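PDB 5XUN: acetyltransferase, which probably transfers the acetyl group of acetyl-CoA to glycyl-tRNA, acting as the toxin of a type II toxin-antitoxin pair. Local coordinates for residues I7-D12 with I44-A49; G95-D100 with E110-H115. The protein carries 1 engineered substitution. All coordinates share one frame; numbering follows the deposited sequence.

Contact 1. Residues I7-D12 with I44-A49; sequences IEMIAD and ILRGYA
An antiparallel strand pairing joins residues 7-12 to 44-49 at one margin of the central sheet, where strand 6-9 is the outermost strand of the chain and 46-51 lies next inward. Glu8 and Ala49 form a hydrogen-bonded pair: Glu8 N donates to Ala49 O, and Ala49 N returns a short bond of 2.6 Å to Glu8 O, the donor lying almost on the line of the carbonyl (172°). A third bond, from Ile10 N to Gly47 O (2.9 Å), continues the ladder just beyond the strand; here the nitrogen stands above the carbonyl plane. Between these bonds, Met9 and Tyr48 form a non-hydrogen-bonded pair whose CA atoms are 4.0 Å apart. Their side chains meet again farther out. With CG anti to the backbone N (chi1 171°) and a bend at chi3, the Met9 thioether brings CE to 3.6 Å from Tyr48 CZ, crossing the ring at a slant. Met9 SD also lies 3.7 Å from NH2 of Arg46. On the face that carries the side chains of Glu8 and Ala49, Ala49 CB is met by Ile10 CG2 at 3.8 Å, while Ile10 CG1 rests on the Gly47 carbonyl oxygen. The polar ends find partners elsewhere: Glu8 OE2 is hydrogen-bonded to Tyr16 OH, whereas Tyr48 OH and Arg46 NE are hydrogen-bonded to the backbone oxygens of Ala126 and Lys125 of the second subunit, making this margin part of the dimer interface. Strand 59-71 continues the sheet inward, its Tyr63 stacked on Tyr48; Ile7 leans on helix 108-126, and Ile10 packs against His40 of helix 36-41.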
ATOM      1  N   ILE B   7       5.710   4.602  20.969  1.00 40.83           N
ATOM      2  CA  ILE B   7       5.921   4.295  19.559  1.00 29.48           C
ATOM      3  C   ILE B   7       5.619   5.539  18.732  1.00 36.50           C
ATOM      4  O   ILE B   7       4.620   6.231  18.974  1.00 27.20           O
ATOM      5  CB  ILE B   7       5.054   3.110  19.109  1.00 20.46           C
ATOM      6  CG1 ILE B   7       5.347   1.890  19.982  1.00 28.79           C
ATOM      7  CG2 ILE B   7       5.271   2.813  17.639  1.00 18.18           C
ATOM      8  CD1 ILE B   7       4.338   0.781  19.835  1.00 24.26           C
ATOM      9  N   GLU B   8       6.495   5.836  17.776  1.00 24.48           N
ATOM     10  CA  GLU B   8       6.298   6.967  16.882  1.00 27.30           C
ATOM     11  C   GLU B   8       6.915   6.637  15.532  1.00 14.27           C
ATOM     12  O   GLU B   8       7.812   5.797  15.427  1.00 23.30           O
ATOM     13  CB  GLU B   8       6.921   8.250  17.453  1.00 25.52           C
ATOM     14  CG  GLU B   8       8.438   8.175  17.577  1.00 30.71           C
ATOM     15  CD  GLU B   8       9.040   9.329  18.359  1.00 45.96           C
ATOM     16  OE1 GLU B   8       8.395   9.827  19.309  1.00 38.93           O
ATOM     17  OE2 GLU B   8      10.165   9.750  18.008  1.00 35.71           O
ATOM     18  N   MET B   9       6.409   7.291  14.491  1.00 20.38           N
ATOM     19  CA  MET B   9       7.124   7.310  13.223  1.00 25.63           C
ATOM     20  C   MET B   9       8.470   7.988  13.432  1.00 19.53           C
ATOM     21  O   MET B   9       8.578   8.950  14.199  1.00 26.77           O
ATOM     22  CB  MET B   9       6.315   8.054  12.155  1.00 18.99           C
ATOM     23  CG  MET B   9       7.085   8.311  10.856  1.00 21.12           C
ATOM     24  SD  MET B   9       6.018   8.886   9.521  1.00 25.96           S
ATOM     25  CE  MET B   9       4.820   7.555   9.554  1.00 20.15           C
ATOM     26  N   ILE B  10       9.511   7.464  12.784  1.00 22.88           N
ATOM     27  CA  ILE B  10      10.844   8.017  13.011  1.00 31.52           C
ATOM     28  C   ILE B  10      10.860   9.477  12.592  1.00 30.31           C
ATOM     29  O   ILE B  10      10.392   9.840  11.505  1.00 25.04           O
ATOM     30  CB  ILE B  10      11.917   7.190  12.286  1.00 18.05           C
ATOM     31  CG1 ILE B  10      11.646   7.125  10.786  1.00 16.97           C
ATOM     32  CG2 ILE B  10      11.981   5.786  12.892  1.00 17.48           C
ATOM     33  CD1 ILE B  10      12.772   6.490   9.994  1.00 14.30           C
ATOM     34  N   ALA B  11      11.378  10.325  13.475  1.00 27.28           N
ATOM     35  CA  ALA B  11      11.348  11.763  13.264  1.00 36.28           C
ATOM     36  C   ALA B  11      12.293  12.172  12.140  1.00 31.42           C
ATOM     37  O   ALA B  11      13.274  11.481  11.836  1.00 36.47           O
ATOM     38  CB  ALA B  11      11.712  12.495  14.556  1.00 26.00           C
ATOM     39  N   ASP B  12      11.976  13.312  11.515  1.00 32.54           N
ATOM     40  CA  ASP B  12      12.760  13.795  10.379  1.00 32.88           C
ATOM     41  C   ASP B  12      14.229  13.964  10.736  1.00 31.23           C
ATOM     42  O   ASP B  12      15.107  13.602   9.946  1.00 23.58           O
ATOM     43  CB  ASP B  12      12.203  15.129   9.883  1.00 32.65           C
ATOM     44  CG  ASP B  12      10.844  14.993   9.255  1.00 47.69           C
ATOM     45  OD1 ASP B  12      10.581  13.939   8.642  1.00 47.36           O
ATOM     46  OD2 ASP B  12      10.036  15.938   9.386  1.00 53.72           O
ATOM     47  N   ILE B  44      10.847   4.065   0.054  1.00 17.70           N
ATOM     48  CA  ILE B  44      10.963   2.616  -0.082  1.00 18.04           C
ATOM     49  C   ILE B  44      10.250   1.907   1.066  1.00 11.46           C
ATOM     50  O   ILE B  44       9.767   0.778   0.907  1.00 13.79           O
ATOM     51  CB  ILE B  44      12.460   2.237  -0.127  1.00 29.32           C
ATOM     52  CG1 ILE B  44      13.134   2.827  -1.362  1.00 28.67           C
ATOM     53  CG2 ILE B  44      12.658   0.735  -0.143  1.00 22.80           C
ATOM     54  CD1 ILE B  44      12.447   2.460  -2.663  1.00 19.49           C
ATOM     55  N   LEU B  45      10.176   2.564   2.211  1.00  8.65           N
ATOM     56  CA  LEU B  45       9.543   2.052   3.413  1.00 12.74           C
ATOM     57  C   LEU B  45       9.175   3.265   4.239  1.00 12.54           C
ATOM     58  O   LEU B  45       9.616   4.381   3.952  1.00 13.19           O
ATOM     59  CB  LEU B  45      10.469   1.107   4.191  1.00 18.12           C
ATOM     60  CG  LEU B  45      11.809   1.641   4.721  1.00 13.83           C
ATOM     61  CD1 LEU B  45      11.684   2.403   6.046  1.00 12.28           C
ATOM     62  CD2 LEU B  45      12.783   0.484   4.856  1.00 18.47           C
ATOM     63  N   ARG B  46       8.375   3.036   5.276  1.00 14.69           N
ATOM     64  CA  ARG B  46       8.187   4.008   6.338  1.00  9.57           C
ATOM     65  C   ARG B  46       8.518   3.333   7.661  1.00 16.54           C
ATOM     66  O   ARG B  46       8.156   2.168   7.884  1.00 11.82           O
ATOM     67  CB  ARG B  46       6.759   4.574   6.355  1.00 14.90           C
ATOM     68  CG  ARG B  46       6.400   5.316   5.069  1.00 20.90           C
ATOM     69  CD  ARG B  46       7.363   6.466   4.782  1.00  9.03           C
ATOM     70  NE  ARG B  46       7.005   7.672   5.518  1.00  6.39           N
ATOM     71  CZ  ARG B  46       7.680   8.820   5.445  1.00 20.03           C
ATOM     72  NH1 ARG B  46       8.747   8.912   4.668  1.00 24.17           N
ATOM     73  NH2 ARG B  46       7.299   9.873   6.152  1.00 13.92           N
ATOM     74  N   GLY B  47       9.246   4.052   8.508  1.00 17.98           N
ATOM     75  CA  GLY B  47       9.837   3.489   9.713  1.00 17.42           C
ATOM     76  C   GLY B  47       9.174   4.017  10.972  1.00 14.30           C
ATOM     77  O   GLY B  47       8.838   5.196  11.059  1.00 12.61           O
ATOM     78  N   TYR B  48       9.043   3.144  11.961  1.00 17.80           N
ATOM     79  CA  TYR B  48       8.472   3.496  13.250  1.00 14.20           C
ATOM     80  C   TYR B  48       9.437   3.033  14.329  1.00 18.28           C
ATOM     81  O   TYR B  48      10.117   2.018  14.170  1.00 18.90           O
ATOM     82  CB  TYR B  48       7.088   2.846  13.455  1.00 13.02           C
ATOM     83  CG  TYR B  48       6.061   3.315  12.451  1.00 16.61           C
ATOM     84  CD1 TYR B  48       6.040   2.797  11.158  1.00 17.01           C
ATOM     85  CD2 TYR B  48       5.129   4.296  12.784  1.00 20.57           C
ATOM     86  CE1 TYR B  48       5.109   3.236  10.228  1.00 21.98           C
ATOM     87  CE2 TYR B  48       4.189   4.743  11.852  1.00 14.82           C
ATOM     88  CZ  TYR B  48       4.189   4.204  10.576  1.00 18.88           C
ATOM     89  OH  TYR B  48       3.270   4.631   9.634  1.00 16.85           O
ATOM     90  N   ALA B  49       9.512   3.787  15.418  1.00 23.10           N
ATOM     91  CA  ALA B  49      10.474   3.489  16.468  1.00 23.57           C
ATOM     92  C   ALA B  49       9.802   3.421  17.833  1.00 32.43           C
ATOM     93  O   ALA B  49       8.899   4.208  18.142  1.00 26.62           O
ATOM     94  CB  ALA B  49      11.587   4.539  16.496  1.00 18.66           C
TER

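Contact 2. Residues G95-D100 with E110-H115; sequences GRLAID and EMLVAH. With ACO (acetyl coenzyme *a), chain E.
Strand 95-99 and helix 110-115 run roughly antiparallel, at 144°, with their axes 9.5 Å apart at closest approach, and the gap is filled chiefly by apolar side chains. Leu97 and Leu112 carry most of this buried contact. Leu97 CG is anti to the backbone N (chi1 168°), directed at the helix, and its CD1 meets Leu112 CD1 in a tight methyl contact of 3.5 Å and also touches Leu112 CB. The same Leu112 methyl meets Ile99 CD1 tip to tip at 3.6 Å, while the other Leu97 methyl, CD2, touches Val113 CG2, the two side chains crossing at about a right angle. Strand and helix are the first two elements of a beta-alpha-beta unit completed by strand 131-135, the acetyl-CoA-binding core of the GNAT fold. The cofactor uses both. Leu97 O accepts a hydrogen bond from pantetheine N4P, and Ile99 N donates a nearly straight one (173°) to O9P at 2.9 Å, so the pantetheine lies along the strand as though it were a further strand. At the helix, Glu110 N donates a hydrogen bond to pyrophosphate oxygen O2A at 2.9 Å; the backbone nitrogens of Gly105, Gly107 and Gly109 also hydrogen-bond to the cofactor. Leu97 CD2 and Ile99 CG1 also touch the cofactor methyl CDP, at 4.0 and 3.9 Å.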
ATOM      1  N   GLY B  95       8.529  -5.307   6.606  1.00 18.55           N
ATOM      2  CA  GLY B  95       9.856  -5.638   6.119  1.00 25.04           C
ATOM      3  C   GLY B  95      10.783  -6.087   7.230  1.00 31.26           C
ATOM      4  O   GLY B  95      11.571  -7.016   7.054  1.00 23.32           O
ATOM      5  N   ARG B  96      10.673  -5.451   8.396  1.00 27.91           N
ATOM      6  CA  ARG B  96      11.570  -5.650   9.518  1.00 21.60           C
ATOM      7  C   ARG B  96      10.849  -5.300  10.803  1.00 27.97           C
ATOM      8  O   ARG B  96      10.033  -4.374  10.841  1.00 16.50           O
ATOM      9  CB  ARG B  96      12.806  -4.758   9.425  1.00 28.29           C
ATOM     10  CG  ARG B  96      13.802  -5.196   8.415  1.00 44.10           C
ATOM     11  CD  ARG B  96      14.597  -4.020   7.950  1.00 26.49           C
ATOM     12  NE  ARG B  96      15.149  -4.315   6.643  1.00 27.20           N
ATOM     13  CZ  ARG B  96      14.515  -4.069   5.509  1.00 30.64           C
ATOM     14  NH1 ARG B  96      13.305  -3.517   5.532  1.00 46.20           N
ATOM     15  NH2 ARG B  96      15.091  -4.375   4.360  1.00 35.09           N
ATOM     16  N   LEU B  97      11.207  -6.015  11.865  1.00 17.70           N
ATOM     17  CA  LEU B  97      10.755  -5.715  13.213  1.00 16.51           C
ATOM     18  C   LEU B  97      11.844  -6.184  14.166  1.00 23.03           C
ATOM     19  O   LEU B  97      12.349  -7.300  14.018  1.00 20.45           O
ATOM     20  CB  LEU B  97       9.428  -6.413  13.524  1.00 15.48           C
ATOM     21  CG  LEU B  97       9.034  -6.380  15.001  1.00 29.60           C
ATOM     22  CD1 LEU B  97       8.371  -5.068  15.298  1.00 19.11           C
ATOM     23  CD2 LEU B  97       8.130  -7.545  15.377  1.00 32.44           C
ATOM     24  N   ALA B  98      12.221  -5.337  15.119  1.00 23.38           N
ATOM     25  CA  ALA B  98      13.308  -5.679  16.024  1.00 30.14           C
ATOM     26  C   ALA B  98      13.131  -4.934  17.337  1.00 29.09           C
ATOM     27  O   ALA B  98      12.730  -3.769  17.351  1.00 29.37           O
ATOM     28  CB  ALA B  98      14.679  -5.351  15.414  1.00 30.75           C
ATOM     29  N   ILE B  99      13.430  -5.628  18.433  1.00 33.07           N
ATOM     30  CA  ILE B  99      13.421  -5.077  19.784  1.00 33.99           C
ATOM     31  C   ILE B  99      14.820  -5.241  20.362  1.00 25.62           C
ATOM     32  O   ILE B  99      15.460  -6.276  20.161  1.00 25.41           O
ATOM     33  CB  ILE B  99      12.374  -5.780  20.677  1.00 30.56           C
ATOM     34  CG1 ILE B  99      10.961  -5.569  20.136  1.00 30.04           C
ATOM     35  CG2 ILE B  99      12.467  -5.288  22.111  1.00 26.62           C
ATOM     36  CD1 ILE B  99      10.412  -4.182  20.406  1.00 20.75           C
ATOM     37  N   ASP B 100      15.302  -4.219  21.064  1.00 30.69           N
ATOM     38  CA  ASP B 100      16.623  -4.308  21.675  1.00 38.98           C
ATOM     39  C   ASP B 100      16.658  -5.351  22.790  1.00 35.15           C
ATOM     40  O   ASP B 100      15.699  -5.496  23.554  1.00 36.62           O
ATOM     41  CB  ASP B 100      17.058  -2.951  22.223  1.00 35.30           C
ATOM     42  CG  ASP B 100      18.451  -2.998  22.824  1.00 44.73           C
ATOM     43  OD1 ASP B 100      19.425  -3.099  22.042  1.00 36.83           O
ATOM     44  OD2 ASP B 100      18.574  -2.938  24.066  1.00 44.65           O
ATOM     45  N   GLU B 110       5.152  -7.794  20.797  1.00 28.60           N
ATOM     46  CA  GLU B 110       3.709  -7.871  20.598  1.00 34.36           C
ATOM     47  C   GLU B 110       3.101  -6.490  20.424  1.00 27.42           C
ATOM     48  O   GLU B 110       2.258  -6.279  19.545  1.00 31.19           O
ATOM     49  CB  GLU B 110       3.053  -8.576  21.787  1.00 36.39           C
ATOM     50  CG  GLU B 110       1.543  -8.686  21.683  1.00 28.95           C
ATOM     51  CD  GLU B 110       0.984  -9.879  22.435  1.00 42.62           C
ATOM     52  OE1 GLU B 110       1.773 -10.607  23.072  1.00 51.33           O
ATOM     53  OE2 GLU B 110      -0.251 -10.065  22.420  1.00 58.24           O
ATOM     54  N   MET B 111       3.524  -5.534  21.255  1.00 29.84           N
ATOM     55  CA  MET B 111       2.968  -4.187  21.187  1.00 33.77           C
ATOM     56  C   MET B 111       3.299  -3.505  19.868  1.00 37.73           C
ATOM     57  O   MET B 111       2.470  -2.765  19.324  1.00 23.78           O
ATOM     58  CB  MET B 111       3.445  -3.348  22.373  1.00 30.21           C
ATOM     59  CG  MET B 111       3.071  -1.887  22.213  1.00 37.07           C
ATOM     60  SD  MET B 111       2.694  -0.979  23.705  1.00 83.96           S
ATOM     61  CE  MET B 111       0.968  -1.443  23.832  1.00 58.39           C
ATOM     62  N   LEU B 112       4.497  -3.743  19.332  1.00 23.11           N
ATOM     63  CA  LEU B 112       4.815  -3.192  18.021  1.00 27.60           C
ATOM     64  C   LEU B 112       3.901  -3.771  16.947  1.00 19.88           C
ATOM     65  O   LEU B 112       3.422  -3.040  16.073  1.00 28.80           O
ATOM     66  CB  LEU B 112       6.288  -3.439  17.685  1.00 16.97           C
ATOM     67  CG  LEU B 112       7.245  -2.402  18.270  1.00 26.41           C
ATOM     68  CD1 LEU B 112       8.642  -2.593  17.723  1.00 18.85           C
ATOM     69  CD2 LEU B 112       6.755  -0.995  17.997  1.00 21.45           C
ATOM     70  N   VAL B 113       3.641  -5.080  16.994  1.00 17.07           N
ATOM     71  CA  VAL B 113       2.755  -5.694  16.008  1.00 20.98           C
ATOM     72  C   VAL B 113       1.341  -5.119  16.113  1.00 25.80           C
ATOM     73  O   VAL B 113       0.660  -4.922  15.100  1.00 26.73           O
ATOM     74  CB  VAL B 113       2.768  -7.224  16.162  1.00 22.89           C
ATOM     75  CG1 VAL B 113       1.722  -7.863  15.257  1.00 24.06           C
ATOM     76  CG2 VAL B 113       4.151  -7.765  15.858  1.00 16.08           C
ATOM     77  N   ALA B 114       0.866  -4.865  17.335  1.00 18.27           N
ATOM     78  CA  ALA B 114      -0.443  -4.236  17.482  1.00 18.16           C
ATOM     79  C   ALA B 114      -0.454  -2.852  16.846  1.00 24.39           C
ATOM     80  O   ALA B 114      -1.423  -2.473  16.176  1.00 21.70           O
ATOM     81  CB  ALA B 114      -0.835  -4.150  18.958  1.00 13.88           C
ATOM     82  N   HIS B 115       0.632  -2.095  17.019  1.00 16.75           N
ATOM     83  CA  HIS B 115       0.736  -0.794  16.374  1.00 13.94           C
ATOM     84  C   HIS B 115       0.785  -0.931  14.856  1.00 25.51           C
ATOM     85  O   HIS B 115       0.170  -0.129  14.135  1.00 24.44           O
ATOM     86  CB  HIS B 115       1.962  -0.058  16.904  1.00 20.03           C
ATOM     87  CG  HIS B 115       2.044   1.368  16.465  1.00 20.16           C
ATOM     88  ND1 HIS B 115       2.477   1.739  15.210  1.00 14.75           N
ATOM     89  CD2 HIS B 115       1.739   2.517  17.114  1.00 20.09           C
ATOM     90  CE1 HIS B 115       2.446   3.055  15.109  1.00 15.60           C
ATOM     91  NE2 HIS B 115       1.987   3.551  16.244  1.00 17.35           N
TER
HETATM   92  N1A ACO E 201       2.458  -9.326  26.976  1.00 59.17           N
HETATM   93  C2A ACO E 201       2.900 -10.309  26.163  1.00 61.60           C
HETATM   94  N3A ACO E 201       3.979 -11.076  26.421  1.00 64.79           N
HETATM   95  C4A ACO E 201       4.706 -10.895  27.554  1.00 67.89           C
HETATM   96  C5A ACO E 201       4.281  -9.836  28.491  1.00 68.91           C
HETATM   97  C6A ACO E 201       3.086  -9.034  28.138  1.00 68.82           C
HETATM   98  N6A ACO E 201       2.648  -8.048  28.959  1.00 60.87           N
HETATM   99  N7A ACO E 201       5.145  -9.851  29.519  1.00 59.60           N
HETATM  100  C8A ACO E 201       6.043 -10.826  29.259  1.00 60.87           C
HETATM  101  N9A ACO E 201       5.785 -11.467  28.106  1.00 76.24           N
HETATM  102  C1B ACO E 201       6.628 -12.575  27.564  1.00 79.35           C
HETATM  103  C2B ACO E 201       5.886 -13.882  27.316  1.00 76.49           C
HETATM  104  O2B ACO E 201       6.138 -14.815  28.378  1.00 46.51           O
HETATM  105  C3B ACO E 201       6.445 -14.393  26.001  1.00 78.00           C
HETATM  106  O3B ACO E 201       7.510 -15.307  26.255  1.00 92.95           O
HETATM  107  P3B ACO E 201       7.799 -16.583  25.310  1.00 89.81           P
HETATM  108  O7A ACO E 201       6.823 -17.631  25.791  1.00 86.23           O
HETATM  109  O8A ACO E 201       7.521 -16.085  23.912  1.00 82.46           O
HETATM  110  O9A ACO E 201       9.253 -16.902  25.575  1.00 73.63           O
HETATM  111  C4B ACO E 201       7.050 -13.169  25.327  1.00 77.83           C
HETATM  112  O4B ACO E 201       7.199 -12.154  26.320  1.00 63.97           O
HETATM  113  C5B ACO E 201       6.208 -12.607  24.185  1.00 78.83           C
HETATM  114  O5B ACO E 201       7.093 -12.061  23.208  1.00 62.69           O
HETATM  115  P1A ACO E 201       7.462 -10.492  23.171  1.00 44.33           P
HETATM  116  O1A ACO E 201       8.090 -10.097  24.482  1.00 42.85           O
HETATM  117  O2A ACO E 201       6.295  -9.698  22.644  1.00 44.57           O
HETATM  118  O3A ACO E 201       8.583 -10.519  22.029  1.00 49.46           O
HETATM  119  P2A ACO E 201       9.985  -9.749  22.170  1.00 37.68           P
HETATM  120  O4A ACO E 201       9.783  -8.426  22.859  1.00 32.17           O
HETATM  121  O5A ACO E 201      11.030 -10.712  22.679  1.00 53.43           O
HETATM  122  O6A ACO E 201      10.255  -9.482  20.607  1.00 43.11           O
HETATM  123  CBP ACO E 201      11.275 -10.190  18.588  1.00 35.44           C
HETATM  124  CCP ACO E 201      10.348 -10.595  19.721  1.00 32.03           C
HETATM  125  CDP ACO E 201      10.854  -8.836  18.034  1.00 34.28           C
HETATM  126  CEP ACO E 201      11.233 -11.245  17.493  1.00 31.72           C
HETATM  127  CAP ACO E 201      12.662 -10.138  19.219  1.00 36.97           C
HETATM  128  OAP ACO E 201      13.004 -11.463  19.643  1.00 37.48           O
HETATM  129  C9P ACO E 201      13.712  -9.652  18.267  1.00 28.52           C
HETATM  130  O9P ACO E 201      13.921  -8.457  18.105  1.00 36.55           O
HETATM  131  N8P ACO E 201      14.392 -10.608  17.651  1.00 35.14           N
HETATM  132  C7P ACO E 201      15.634 -10.348  16.958  1.00 33.16           C
HETATM  133  C6P ACO E 201      15.395  -9.769  15.571  1.00 35.39           C
HETATM  134  C5P ACO E 201      14.287 -10.546  14.909  1.00 41.55           C
HETATM  135  O5P ACO E 201      14.427 -11.732  14.649  1.00 31.52           O
HETATM  136  N4P ACO E 201      13.179  -9.856  14.647  1.00 32.93           N
HETATM  137  C3P ACO E 201      11.992 -10.490  14.112  1.00 28.47           C
HETATM  138  C2P ACO E 201      12.116 -10.802  12.629  1.00 35.06           C
HETATM  139  S1P ACO E 201      11.140  -9.638  11.736  1.00 55.04           S
HETATM  140  C   ACO E 201      10.953 -10.544  10.365  1.00 28.54           C
HETATM  141  O   ACO E 201      11.236 -11.724  10.434  1.00 25.69           O
HETATM  142  CH3 ACO E 201      10.454  -9.878   9.114  1.00 27.18           C

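Overall arrangement
Contact 1 closes before contact 2 opens along the chain, and their centres lie about 12 Å apart within one GNAT domain. Both belong to the same mixed sheet: contact 1 pairs its first two strands, 6-9 and 46-51, and contact 2 packs helix 108-126 on the fourth, 88-99, with strand 59-71 in between. The helix links them directly. Ile7 CD1 packs on Leu112 CD2 at 3.5 Å, while His115 touches both Ile7 and Tyr48. The same helix thus packs on strands 6-9 and 46-51 and contributes to the acetyl-CoA pocket at contact 2. The second subunit meets mainly contact 1, with a weak bond from Arg96 at contact 2.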